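2-oxoglutarate-dependent dioxygenase DAO (Oryza sativa subsp. indica, PDB 6KUN) probably catalyses the irreversible, iron- and 2-oxoglutarate-dependent oxidation of the auxin indole-3-acetic acid to inactive 2-oxoindole-3-acetic acid, keeping auxin levels balanced in reproductive organs. Local coordinates at residues S176-T180 and F248-P252; H125-V129 and F146-C151; D279-L283 and A294-L298. All coordinates share one frame. Where two conformers were deposited one is given. Numbering follows the deposited sequence.

Interaction 1: residues S176-T180 and F248-P252. With IAC (1H-indol-3-ylacetic acid), chain H.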
loop_
_atom_site.group_PDB
_atom_site.type_symbol
_atom_site.label_atom_id
_atom_site.label_comp_id
_atom_site.label_asym_id
_atom_site.label_seq_id
_atom_site.Cartn_x
_atom_site.Cartn_y
_atom_site.Cartn_z
ATOM N N SER B 176 28.027 -2.974 -5.200
ATOM C CA SER B 176 29.200 -3.556 -5.846
ATOM C C SER B 176 28.814 -4.413 -7.047
ATOM O O SER B 176 29.612 -4.562 -7.991
ATOM C CB SER B 176 29.982 -4.427 -4.849
ATOM O OG SER B 176 29.162 -5.458 -4.347
ATOM N N GLY B 177 27.593 -4.959 -7.031
ATOM C CA GLY B 177 27.158 -5.956 -7.982
ATOM C C GLY B 177 26.697 -5.403 -9.316
ATOM O O GLY B 177 26.920 -4.243 -9.662
ATOM N N PHE B 178 25.981 -6.252 -10.049
ATOM C CA PHE B 178 25.567 -5.948 -11.420
ATOM C C PHE B 178 24.333 -5.054 -11.472
ATOM O O PHE B 178 24.377 -3.939 -12.043
ATOM C CB PHE B 178 25.350 -7.303 -12.152
ATOM C CG PHE B 178 25.041 -7.204 -13.586
ATOM C CD1 PHE B 178 26.017 -6.789 -14.504
ATOM C CD2 PHE B 178 23.779 -7.542 -14.065
ATOM C CE1 PHE B 178 25.714 -6.683 -15.861
ATOM C CE2 PHE B 178 23.449 -7.397 -15.399
ATOM C CZ PHE B 178 24.439 -6.991 -16.309
ATOM N N LEU B 179 23.210 -5.562 -10.950
ATOM C CA LEU B 179 21.928 -4.872 -10.932
ATOM C C LEU B 179 21.238 -5.175 -9.617
ATOM O O LEU B 179 21.394 -6.276 -9.080
ATOM C CB LEU B 179 20.980 -5.351 -12.032
ATOM C CG LEU B 179 21.310 -4.998 -13.468
ATOM C CD1 LEU B 179 20.337 -5.680 -14.397
ATOM C CD2 LEU B 179 21.316 -3.505 -13.653
ATOM N N THR B 180 20.431 -4.234 -9.141
ATOM C CA THR B 180 19.653 -4.406 -7.935
ATOM C C THR B 180 18.208 -4.029 -8.189
ATOM O O THR B 180 17.947 -2.966 -8.759
ATOM C CB THR B 180 20.208 -3.548 -6.805
ATOM O OG1 THR B 180 21.580 -3.871 -6.617
ATOM C CG2 THR B 180 19.436 -3.871 -5.503
ATOM N N PHE B 248 19.745 -8.470 -5.135
ATOM C CA PHE B 248 21.030 -8.061 -5.721
ATOM C C PHE B 248 21.526 -9.166 -6.642
ATOM O O PHE B 248 21.811 -10.270 -6.190
ATOM C CB PHE B 248 22.072 -7.755 -4.664
ATOM C CG PHE B 248 21.633 -6.737 -3.652
ATOM C CD1 PHE B 248 20.871 -7.104 -2.560
ATOM C CD2 PHE B 248 22.008 -5.410 -3.782
ATOM C CE1 PHE B 248 20.499 -6.175 -1.616
ATOM C CE2 PHE B 248 21.631 -4.475 -2.817
ATOM C CZ PHE B 248 20.863 -4.870 -1.741
ATOM N N LEU B 249 21.567 -8.870 -7.934
ATOM C CA LEU B 249 22.233 -9.716 -8.909
ATOM C C LEU B 249 23.712 -9.351 -8.907
ATOM O O LEU B 249 24.071 -8.205 -9.227
ATOM C CB LEU B 249 21.660 -9.497 -10.293
ATOM C CG LEU B 249 21.433 -10.629 -11.267
ATOM C CD1 LEU B 249 21.345 -10.004 -12.679
ATOM C CD2 LEU B 249 22.349 -11.735 -11.266
ATOM N N LEU B 250 24.562 -10.318 -8.557
ATOM C CA LEU B 250 25.943 -10.019 -8.192
ATOM C C LEU B 250 26.924 -10.124 -9.357
ATOM O O LEU B 250 27.479 -9.111 -9.784
ATOM C CB LEU B 250 26.382 -10.915 -7.032
ATOM C CG LEU B 250 25.531 -10.864 -5.767
ATOM C CD1 LEU B 250 25.883 -11.956 -4.754
ATOM C CD2 LEU B 250 25.650 -9.502 -5.116
ATOM N N ALA B 251 27.203 -11.333 -9.828
ATOM C CA ALA B 251 28.237 -11.543 -10.842
ATOM C C ALA B 251 28.111 -12.943 -11.406
ATOM O O ALA B 251 27.289 -13.713 -10.913
ATOM C CB ALA B 251 29.634 -11.328 -10.263
ATOM N N PRO B 252 28.883 -13.322 -12.423
ATOM C CA PRO B 252 28.704 -14.663 -12.990
ATOM C C PRO B 252 29.058 -15.725 -11.972
ATOM O O PRO B 252 29.680 -15.459 -10.942
ATOM C CB PRO B 252 29.646 -14.674 -14.202
ATOM C CG PRO B 252 29.815 -13.218 -14.567
ATOM C CD PRO B 252 29.788 -12.485 -13.263
HETATM C C IAC H . 30.475 -3.907 -0.396
HETATM C C1 IAC H . 30.004 -4.646 0.637
HETATM C C2 IAC H . 30.043 -4.142 1.961
HETATM C C3 IAC H . 30.556 -2.890 2.199
HETATM C C4 IAC H . 31.024 -2.133 1.140
HETATM C C5 IAC H . 30.999 -2.654 -0.129
HETATM C C7 IAC H . 29.564 -5.811 0.135
HETATM C C8 IAC H . 29.759 -5.816 -1.234
HETATM C C17 IAC H . 28.944 -7.053 0.769
HETATM C C18 IAC H . 27.456 -6.902 1.030
HETATM N N IAC H . 30.329 -4.626 -1.560
HETATM O O2 IAC H . 26.975 -7.438 2.067
HETATM O O3 IAC H . 26.718 -6.281 0.217
HETATM O O HOH W 1 23.770 -6.122 -7.194
#

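Interaction 2: residues H125-V129 and F146-C151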
loop_
_atom_site.group_PDB
_atom_site.type_symbol
_atom_site.label_atom_id
_atom_site.label_comp_id
_atom_site.label_asym_id
_atom_site.label_seq_id
_atom_site.Cartn_x
_atom_site.Cartn_y
_atom_site.Cartn_z
ATOM N N HIS B 125 13.753 -13.225 -8.013
ATOM C CA HIS B 125 14.864 -13.748 -8.794
ATOM C C HIS B 125 14.528 -13.754 -10.291
ATOM O O HIS B 125 15.326 -13.312 -11.121
ATOM C CB HIS B 125 15.232 -15.143 -8.335
ATOM C CG HIS B 125 16.339 -15.727 -9.140
ATOM N ND1 HIS B 125 16.173 -16.812 -9.965
ATOM C CD2 HIS B 125 17.616 -15.324 -9.300
ATOM C CE1 HIS B 125 17.305 -17.057 -10.583
ATOM N NE2 HIS B 125 18.200 -16.186 -10.170
ATOM N N SER B 126 13.350 -14.285 -10.651
ATOM C CA SER B 126 12.922 -14.294 -12.045
ATOM C C SER B 126 12.879 -12.876 -12.615
ATOM O O SER B 126 13.264 -12.649 -13.773
ATOM C CB SER B 126 11.534 -14.935 -12.164
ATOM O OG SER B 126 11.569 -16.314 -11.846
ATOM N N LEU B 127 12.429 -11.919 -11.802
ATOM C CA LEU B 127 12.354 -10.541 -12.252
ATOM C C LEU B 127 13.740 -10.020 -12.584
ATOM O O LEU B 127 13.951 -9.469 -13.659
ATOM C CB LEU B 127 11.649 -9.677 -11.219
ATOM C CG LEU B 127 11.520 -8.183 -11.501
ATOM C CD1 LEU B 127 10.842 -7.921 -12.844
ATOM C CD2 LEU B 127 10.765 -7.510 -10.374
ATOM N N ILE B 128 14.715 -10.208 -11.699
ATOM C CA ILE B 128 16.001 -9.552 -11.914
ATOM C C ILE B 128 16.721 -10.220 -13.082
ATOM O O ILE B 128 17.442 -9.554 -13.818
ATOM C CB ILE B 128 16.820 -9.548 -10.619
ATOM C CG1 ILE B 128 17.935 -8.502 -10.575
ATOM C CG2 ILE B 128 17.386 -10.946 -10.341
ATOM C CD1 ILE B 128 17.857 -7.373 -11.548
ATOM N N VAL B 129 16.488 -11.516 -13.295
ATOM C CA VAL B 129 17.037 -12.186 -14.466
ATOM C C VAL B 129 16.417 -11.617 -15.749
ATOM O O VAL B 129 17.119 -11.327 -16.715
ATOM C CB VAL B 129 16.820 -13.700 -14.349
ATOM C CG1 VAL B 129 17.140 -14.421 -15.659
ATOM C CG2 VAL B 129 17.680 -14.272 -13.213
ATOM N N PHE B 146 21.649 -15.096 -17.386
ATOM C CA PHE B 146 21.898 -14.631 -16.030
ATOM C C PHE B 146 21.261 -15.543 -14.981
ATOM O O PHE B 146 21.446 -15.332 -13.766
ATOM C CB PHE B 146 21.341 -13.214 -15.882
ATOM C CG PHE B 146 22.047 -12.180 -16.707
ATOM C CD1 PHE B 146 23.202 -11.590 -16.260
ATOM C CD2 PHE B 146 21.513 -11.766 -17.930
ATOM C CE1 PHE B 146 23.833 -10.574 -17.019
ATOM C CE2 PHE B 146 22.161 -10.769 -18.695
ATOM C CZ PHE B 146 23.315 -10.187 -18.220
ATOM N N GLN B 147 20.554 -16.580 -15.424
ATOM C CA GLN B 147 19.783 -17.427 -14.515
ATOM C C GLN B 147 20.608 -17.951 -13.335
ATOM O O GLN B 147 20.063 -18.136 -12.239
ATOM C CB GLN B 147 19.186 -18.592 -15.313
ATOM C CG GLN B 147 18.327 -19.529 -14.503
ATOM C CD GLN B 147 17.121 -18.840 -13.894
ATOM O OE1 GLN B 147 16.638 -17.831 -14.400
ATOM N NE2 GLN B 147 16.631 -19.389 -12.786
ATOM N N ASP B 148 21.909 -18.188 -13.508
ATOM C CA ASP B 148 22.648 -18.858 -12.443
ATOM C C ASP B 148 23.663 -17.949 -11.759
ATOM O O ASP B 148 24.467 -18.408 -10.934
ATOM C CB ASP B 148 23.336 -20.111 -12.987
ATOM C CG ASP B 148 24.609 -19.797 -13.723
ATOM O OD1 ASP B 148 24.649 -18.818 -14.486
ATOM O OD2 ASP B 148 25.587 -20.550 -13.524
ATOM N N TRP B 149 23.664 -16.661 -12.092
ATOM C CA TRP B 149 24.503 -15.723 -11.374
ATOM C C TRP B 149 24.086 -15.700 -9.897
ATOM O O TRP B 149 22.897 -15.531 -9.599
ATOM C CB TRP B 149 24.370 -14.324 -11.971
ATOM C CG TRP B 149 25.048 -14.091 -13.288
ATOM C CD1 TRP B 149 25.235 -14.981 -14.306
ATOM C CD2 TRP B 149 25.588 -12.834 -13.735
ATOM N NE1 TRP B 149 25.891 -14.358 -15.359
ATOM C CE2 TRP B 149 26.141 -13.049 -15.016
ATOM C CE3 TRP B 149 25.726 -11.572 -13.144
ATOM C CZ2 TRP B 149 26.755 -12.039 -15.732
ATOM C CZ3 TRP B 149 26.362 -10.575 -13.866
ATOM C CH2 TRP B 149 26.851 -10.811 -15.136
ATOM N N PRO B 150 25.030 -15.786 -8.962
ATOM C CA PRO B 150 24.684 -15.601 -7.549
ATOM C C PRO B 150 23.935 -14.304 -7.276
ATOM O O PRO B 150 24.202 -13.254 -7.879
ATOM C CB PRO B 150 26.047 -15.635 -6.853
ATOM C CG PRO B 150 26.828 -16.619 -7.690
ATOM C CD PRO B 150 26.435 -16.211 -9.118
ATOM N N CYS B 151 22.999 -14.391 -6.321
ATOM C CA CYS B 151 22.149 -13.272 -5.920
ATOM C C CYS B 151 22.080 -13.205 -4.408
ATOM O O CYS B 151 22.205 -14.220 -3.714
ATOM C CB CYS B 151 20.712 -13.392 -6.459
ATOM S SG CYS B 151 20.519 -13.164 -8.254
HETATM O O HOH W 2 20.618 -15.145 -11.257
#

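Interaction 3: residues D279-L283 and A294-L298. With IAC (1H-indol-3-ylacetic acid), chain H.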
loop_
_atom_site.group_PDB
_atom_site.type_symbol
_atom_site.label_atom_id
_atom_site.label_comp_id
_atom_site.label_asym_id
_atom_site.label_seq_id
_atom_site.Cartn_x
_atom_site.Cartn_y
_atom_site.Cartn_z
ATOM N N ASP B 279 37.222 -10.647 -5.205
ATOM C CA ASP B 279 38.373 -9.776 -5.010
ATOM C C ASP B 279 37.973 -8.302 -5.033
ATOM O O ASP B 279 38.553 -7.476 -4.328
ATOM C CB ASP B 279 39.435 -10.048 -6.077
ATOM C CG ASP B 279 40.117 -11.411 -5.903
ATOM O OD1 ASP B 279 39.964 -12.030 -4.829
ATOM O OD2 ASP B 279 40.768 -11.867 -6.875
ATOM N N TYR B 280 37.017 -7.933 -5.882
ATOM C CA TYR B 280 36.602 -6.537 -5.909
ATOM C C TYR B 280 35.907 -6.153 -4.609
ATOM O O TYR B 280 36.133 -5.056 -4.087
ATOM C CB TYR B 280 35.698 -6.261 -7.126
ATOM C CG TYR B 280 35.276 -4.827 -7.168
ATOM C CD1 TYR B 280 36.213 -3.801 -7.293
ATOM C CD2 TYR B 280 33.947 -4.488 -7.002
ATOM C CE1 TYR B 280 35.813 -2.478 -7.274
ATOM C CE2 TYR B 280 33.550 -3.185 -6.986
ATOM C CZ TYR B 280 34.477 -2.192 -7.122
ATOM O OH TYR B 280 34.034 -0.905 -7.094
ATOM N N ARG B 281 35.084 -7.061 -4.048
ATOM C CA ARG B 281 34.489 -6.806 -2.732
ATOM C C ARG B 281 35.541 -6.586 -1.652
ATOM O O ARG B 281 35.422 -5.666 -0.841
ATOM C CB ARG B 281 33.585 -7.967 -2.341
ATOM C CG ARG B 281 32.292 -8.018 -3.089
ATOM C CD ARG B 281 31.379 -9.120 -2.547
ATOM N NE ARG B 281 31.012 -8.931 -1.146
ATOM C CZ ARG B 281 30.497 -9.892 -0.378
ATOM N NH1 ARG B 281 30.294 -11.087 -0.892
ATOM N NH2 ARG B 281 30.187 -9.649 0.879
ATOM N N ARG B 282 36.565 -7.450 -1.617
ATOM C CA ARG B 282 37.691 -7.255 -0.715
ATOM C C ARG B 282 38.271 -5.861 -0.869
ATOM O O ARG B 282 38.519 -5.160 0.122
ATOM C CB ARG B 282 38.787 -8.276 -1.004
ATOM C CG ARG B 282 38.442 -9.699 -0.772
ATOM C CD ARG B 282 39.691 -10.576 -1.040
ATOM N NE ARG B 282 40.832 -10.183 -0.213
ATOM C CZ ARG B 282 41.142 -10.747 0.950
ATOM N NH1 ARG B 282 40.400 -11.730 1.437
ATOM N NH2 ARG B 282 42.184 -10.342 1.644
ATOM N N LEU B 283 38.519 -5.456 -2.125
ATOM C CA LEU B 283 39.135 -4.164 -2.397
ATOM C C LEU B 283 38.277 -3.011 -1.889
ATOM O O LEU B 283 38.811 -2.033 -1.368
ATOM C CB LEU B 283 39.396 -4.021 -3.897
ATOM C CG LEU B 283 40.227 -2.821 -4.368
ATOM C CD1 LEU B 283 41.670 -2.946 -3.965
ATOM C CD2 LEU B 283 40.088 -2.653 -5.895
ATOM N N ALA B 294 36.885 2.564 -6.260
ATOM C CA ALA B 294 37.834 1.463 -6.351
ATOM C C ALA B 294 37.905 0.874 -7.755
ATOM O O ALA B 294 38.880 0.201 -8.081
ATOM C CB ALA B 294 37.473 0.367 -5.351
ATOM N N LEU B 295 36.900 1.082 -8.607
ATOM C CA LEU B 295 37.048 0.563 -9.967
ATOM C C LEU B 295 38.205 1.215 -10.706
ATOM O O LEU B 295 38.729 0.641 -11.660
ATOM C CB LEU B 295 35.790 0.758 -10.796
ATOM C CG LEU B 295 34.690 -0.277 -10.619
ATOM C CD1 LEU B 295 33.560 0.074 -11.610
ATOM C CD2 LEU B 295 35.144 -1.698 -10.812
ATOM N N ALA B 296 38.578 2.437 -10.334
ATOM C CA ALA B 296 39.695 3.081 -11.027
ATOM C C ALA B 296 40.995 2.340 -10.769
ATOM O O ALA B 296 41.928 2.432 -11.566
ATOM C CB ALA B 296 39.839 4.541 -10.599
ATOM N N ARG B 297 41.074 1.575 -9.680
ATOM C CA ARG B 297 42.270 0.780 -9.468
ATOM C C ARG B 297 42.331 -0.413 -10.404
ATOM O O ARG B 297 43.336 -1.115 -10.405
ATOM C CB ARG B 297 42.306 0.326 -8.007
ATOM C CG ARG B 297 42.087 1.485 -7.050
ATOM C CD ARG B 297 41.983 1.016 -5.651
ATOM N NE ARG B 297 41.839 2.109 -4.707
ATOM C CZ ARG B 297 42.852 2.795 -4.196
ATOM N NH1 ARG B 297 44.096 2.514 -4.565
ATOM N NH2 ARG B 297 42.625 3.764 -3.328
ATOM N N LEU B 298 41.287 -0.660 -11.194
ATOM C CA LEU B 298 41.199 -1.821 -12.071
ATOM C C LEU B 298 41.257 -1.448 -13.557
ATOM O O LEU B 298 40.868 -2.250 -14.411
ATOM C CB LEU B 298 39.923 -2.597 -11.739
ATOM C CG LEU B 298 39.910 -3.107 -10.299
ATOM C CD1 LEU B 298 38.623 -3.769 -9.862
ATOM C CD2 LEU B 298 41.062 -4.103 -10.145
HETATM C C IAC H . 30.475 -3.907 -0.396
HETATM C C1 IAC H . 30.004 -4.646 0.637
HETATM C C2 IAC H . 30.043 -4.142 1.961
HETATM C C3 IAC H . 30.556 -2.890 2.199
HETATM C C4 IAC H . 31.024 -2.133 1.140
HETATM C C5 IAC H . 30.999 -2.654 -0.129
HETATM C C7 IAC H . 29.564 -5.811 0.135
HETATM C C8 IAC H . 29.759 -5.816 -1.234
HETATM C C17 IAC H . 28.944 -7.053 0.769
HETATM C C18 IAC H . 27.456 -6.902 1.030
HETATM N N IAC H . 30.329 -4.626 -1.560
HETATM O O2 IAC H . 26.975 -7.438 2.067
HETATM O O3 IAC H . 26.718 -6.281 0.217
#

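Interaction 1: residues S176-T180 and F248-P252
Ser176 begins the first segment just beyond Asp175, a predicted iron ligand, and brings its OG to 3.1 Å from the indole N of the bound auxin (IAC); the same hydroxyl is hydrogen-bonded to Tyr277. Gly177 then runs close against 248-252, its CA 3.6 Å from Leu250 O, and an ideal CB here would lie only 3.1 Å from Leu249 O. At Phe178 and Leu179 the pairing becomes a classic beta bulge: Phe178 N (2.9 Å) and Leu179 N (3.3 Å) both donate to Leu249 O, while Leu249 N returns a 2.8 Å bond to Leu179 O. Phe178 CD2 also packs on Leu249 CD1 at 3.7 Å. Thr180 forms a non-hydrogen-bonded antiparallel pair with Phe248, with CA atoms 4.5 Å apart and Thr180 CG2 over one face of the Phe248 ring. Thr180 OG1 is hydrogen-bonded to Asp175, and water 1 donates to Thr180 OG1 (3.2 Å) and Leu249 O (2.9 Å). The bulge lies at the start of strand 179-183 and the end of strand 242-249, neighbours in the jelly-roll core. Ser176 at the auxin and Phe248 at 2-oxoglutarate flank it, so this buried pairing places one residue of each pocket in adjoining backbone.

Interaction 2: residues H125-V129 and F146-C151
A buried helix-to-loop contact packs the long helix 111-138 against the connection that leads into strand 151-158 of the jelly-roll core. Residues Phe146 to Trp149 of this loop form a type I beta turn, closed by Trp149 N to Phe146 O at 3.1 Å. His125 and Val129, one helical turn apart (Val129 N to His125 O, 3.0 Å), both direct their CA-CB bonds at the loop. Val129 CG2 lies 4.0 Å from Phe146 O, and Val129 CG1 is 3.7 Å from Gln147 OE1. The imidazole is met at its edge: His125 CE1 is 3.3 Å from Gln147 NE2, and Cys151 SG lies 4.8 Å from the ring centroid, 87° off the normal. The CA-CB bond of Ile128 points sideways, and its side chain also packs on Leu249 of strand 242-249, so the helix backs the sheet as well as the loop. No clear direct hydrogen bond spans the segments; water 2 bridges them instead, 2.8 Å from His125 NE2, 2.6 Å from Phe146 O and 2.8 Å from Trp149 O.

Interaction 3: residues D279-L283 and A294-L298
Helix 277-287, which follows the jelly-roll core strands of the dioxygenase fold, contributes Arg281 to the auxin pocket, and this contact joins a different side of that helix to the C-terminal tail. Within 279-283, Tyr280 and Leu283 touch 294-298, and both aim their CA-CB bonds at it. The tail winds through helical backbone angles, with Arg297 N to Ala294 O at 3.0 Å and Leu298 N to Leu295 O at 2.9 Å; Ala294, Leu295 and Leu298 all reach Tyr280. No hydrogen bond crosses between the segments; the evidence is of apolar contact. Leu295 CD2 makes a CH-pi contact over one face of the Tyr280 ring, 4.1 Å from its centroid and 29° off the normal, while Tyr280 CE1 lies 3.8 Å from Ala294 CB. The phenol oxygen is hydrogen-bonded to Asp217 at the start of helix 217-222, and Phe275 also meets the Tyr280 ring. Leu283 CD2 is 4.0 Å from Ala294 CB and 4.1 Å from Arg297 CD, the guanidinium of Arg297 being salt-bridged to Glu289. The closest approach between the segments is Tyr280 CD1 to Leu298 CD1, at 3.5 Å.

How the interactions relate
From the N terminus, the three contacts close in series, none nesting within or crossing another. Interaction 2 closes first, over the 16 residues between 125-129 and 146-151; interaction 1 then spans 67 residues, including strands of both core sheets, and interaction 3 closes the last loop, 10 residues near the C terminus. Interactions 1 and 2 have centres about 9 Å apart and touch directly: Leu250 N lies 3.0 Å from Pro150 O, a probable hydrogen bond, tying the end of strand 242-249 to the loop after helix 111-138. Interactions 1 and 3 meet through packing, Ser176 OG to Arg281 CG at 4.2 Å, and both touch the auxin. Interactions 2 and 3 stay about 9 Å apart at their nearest atoms.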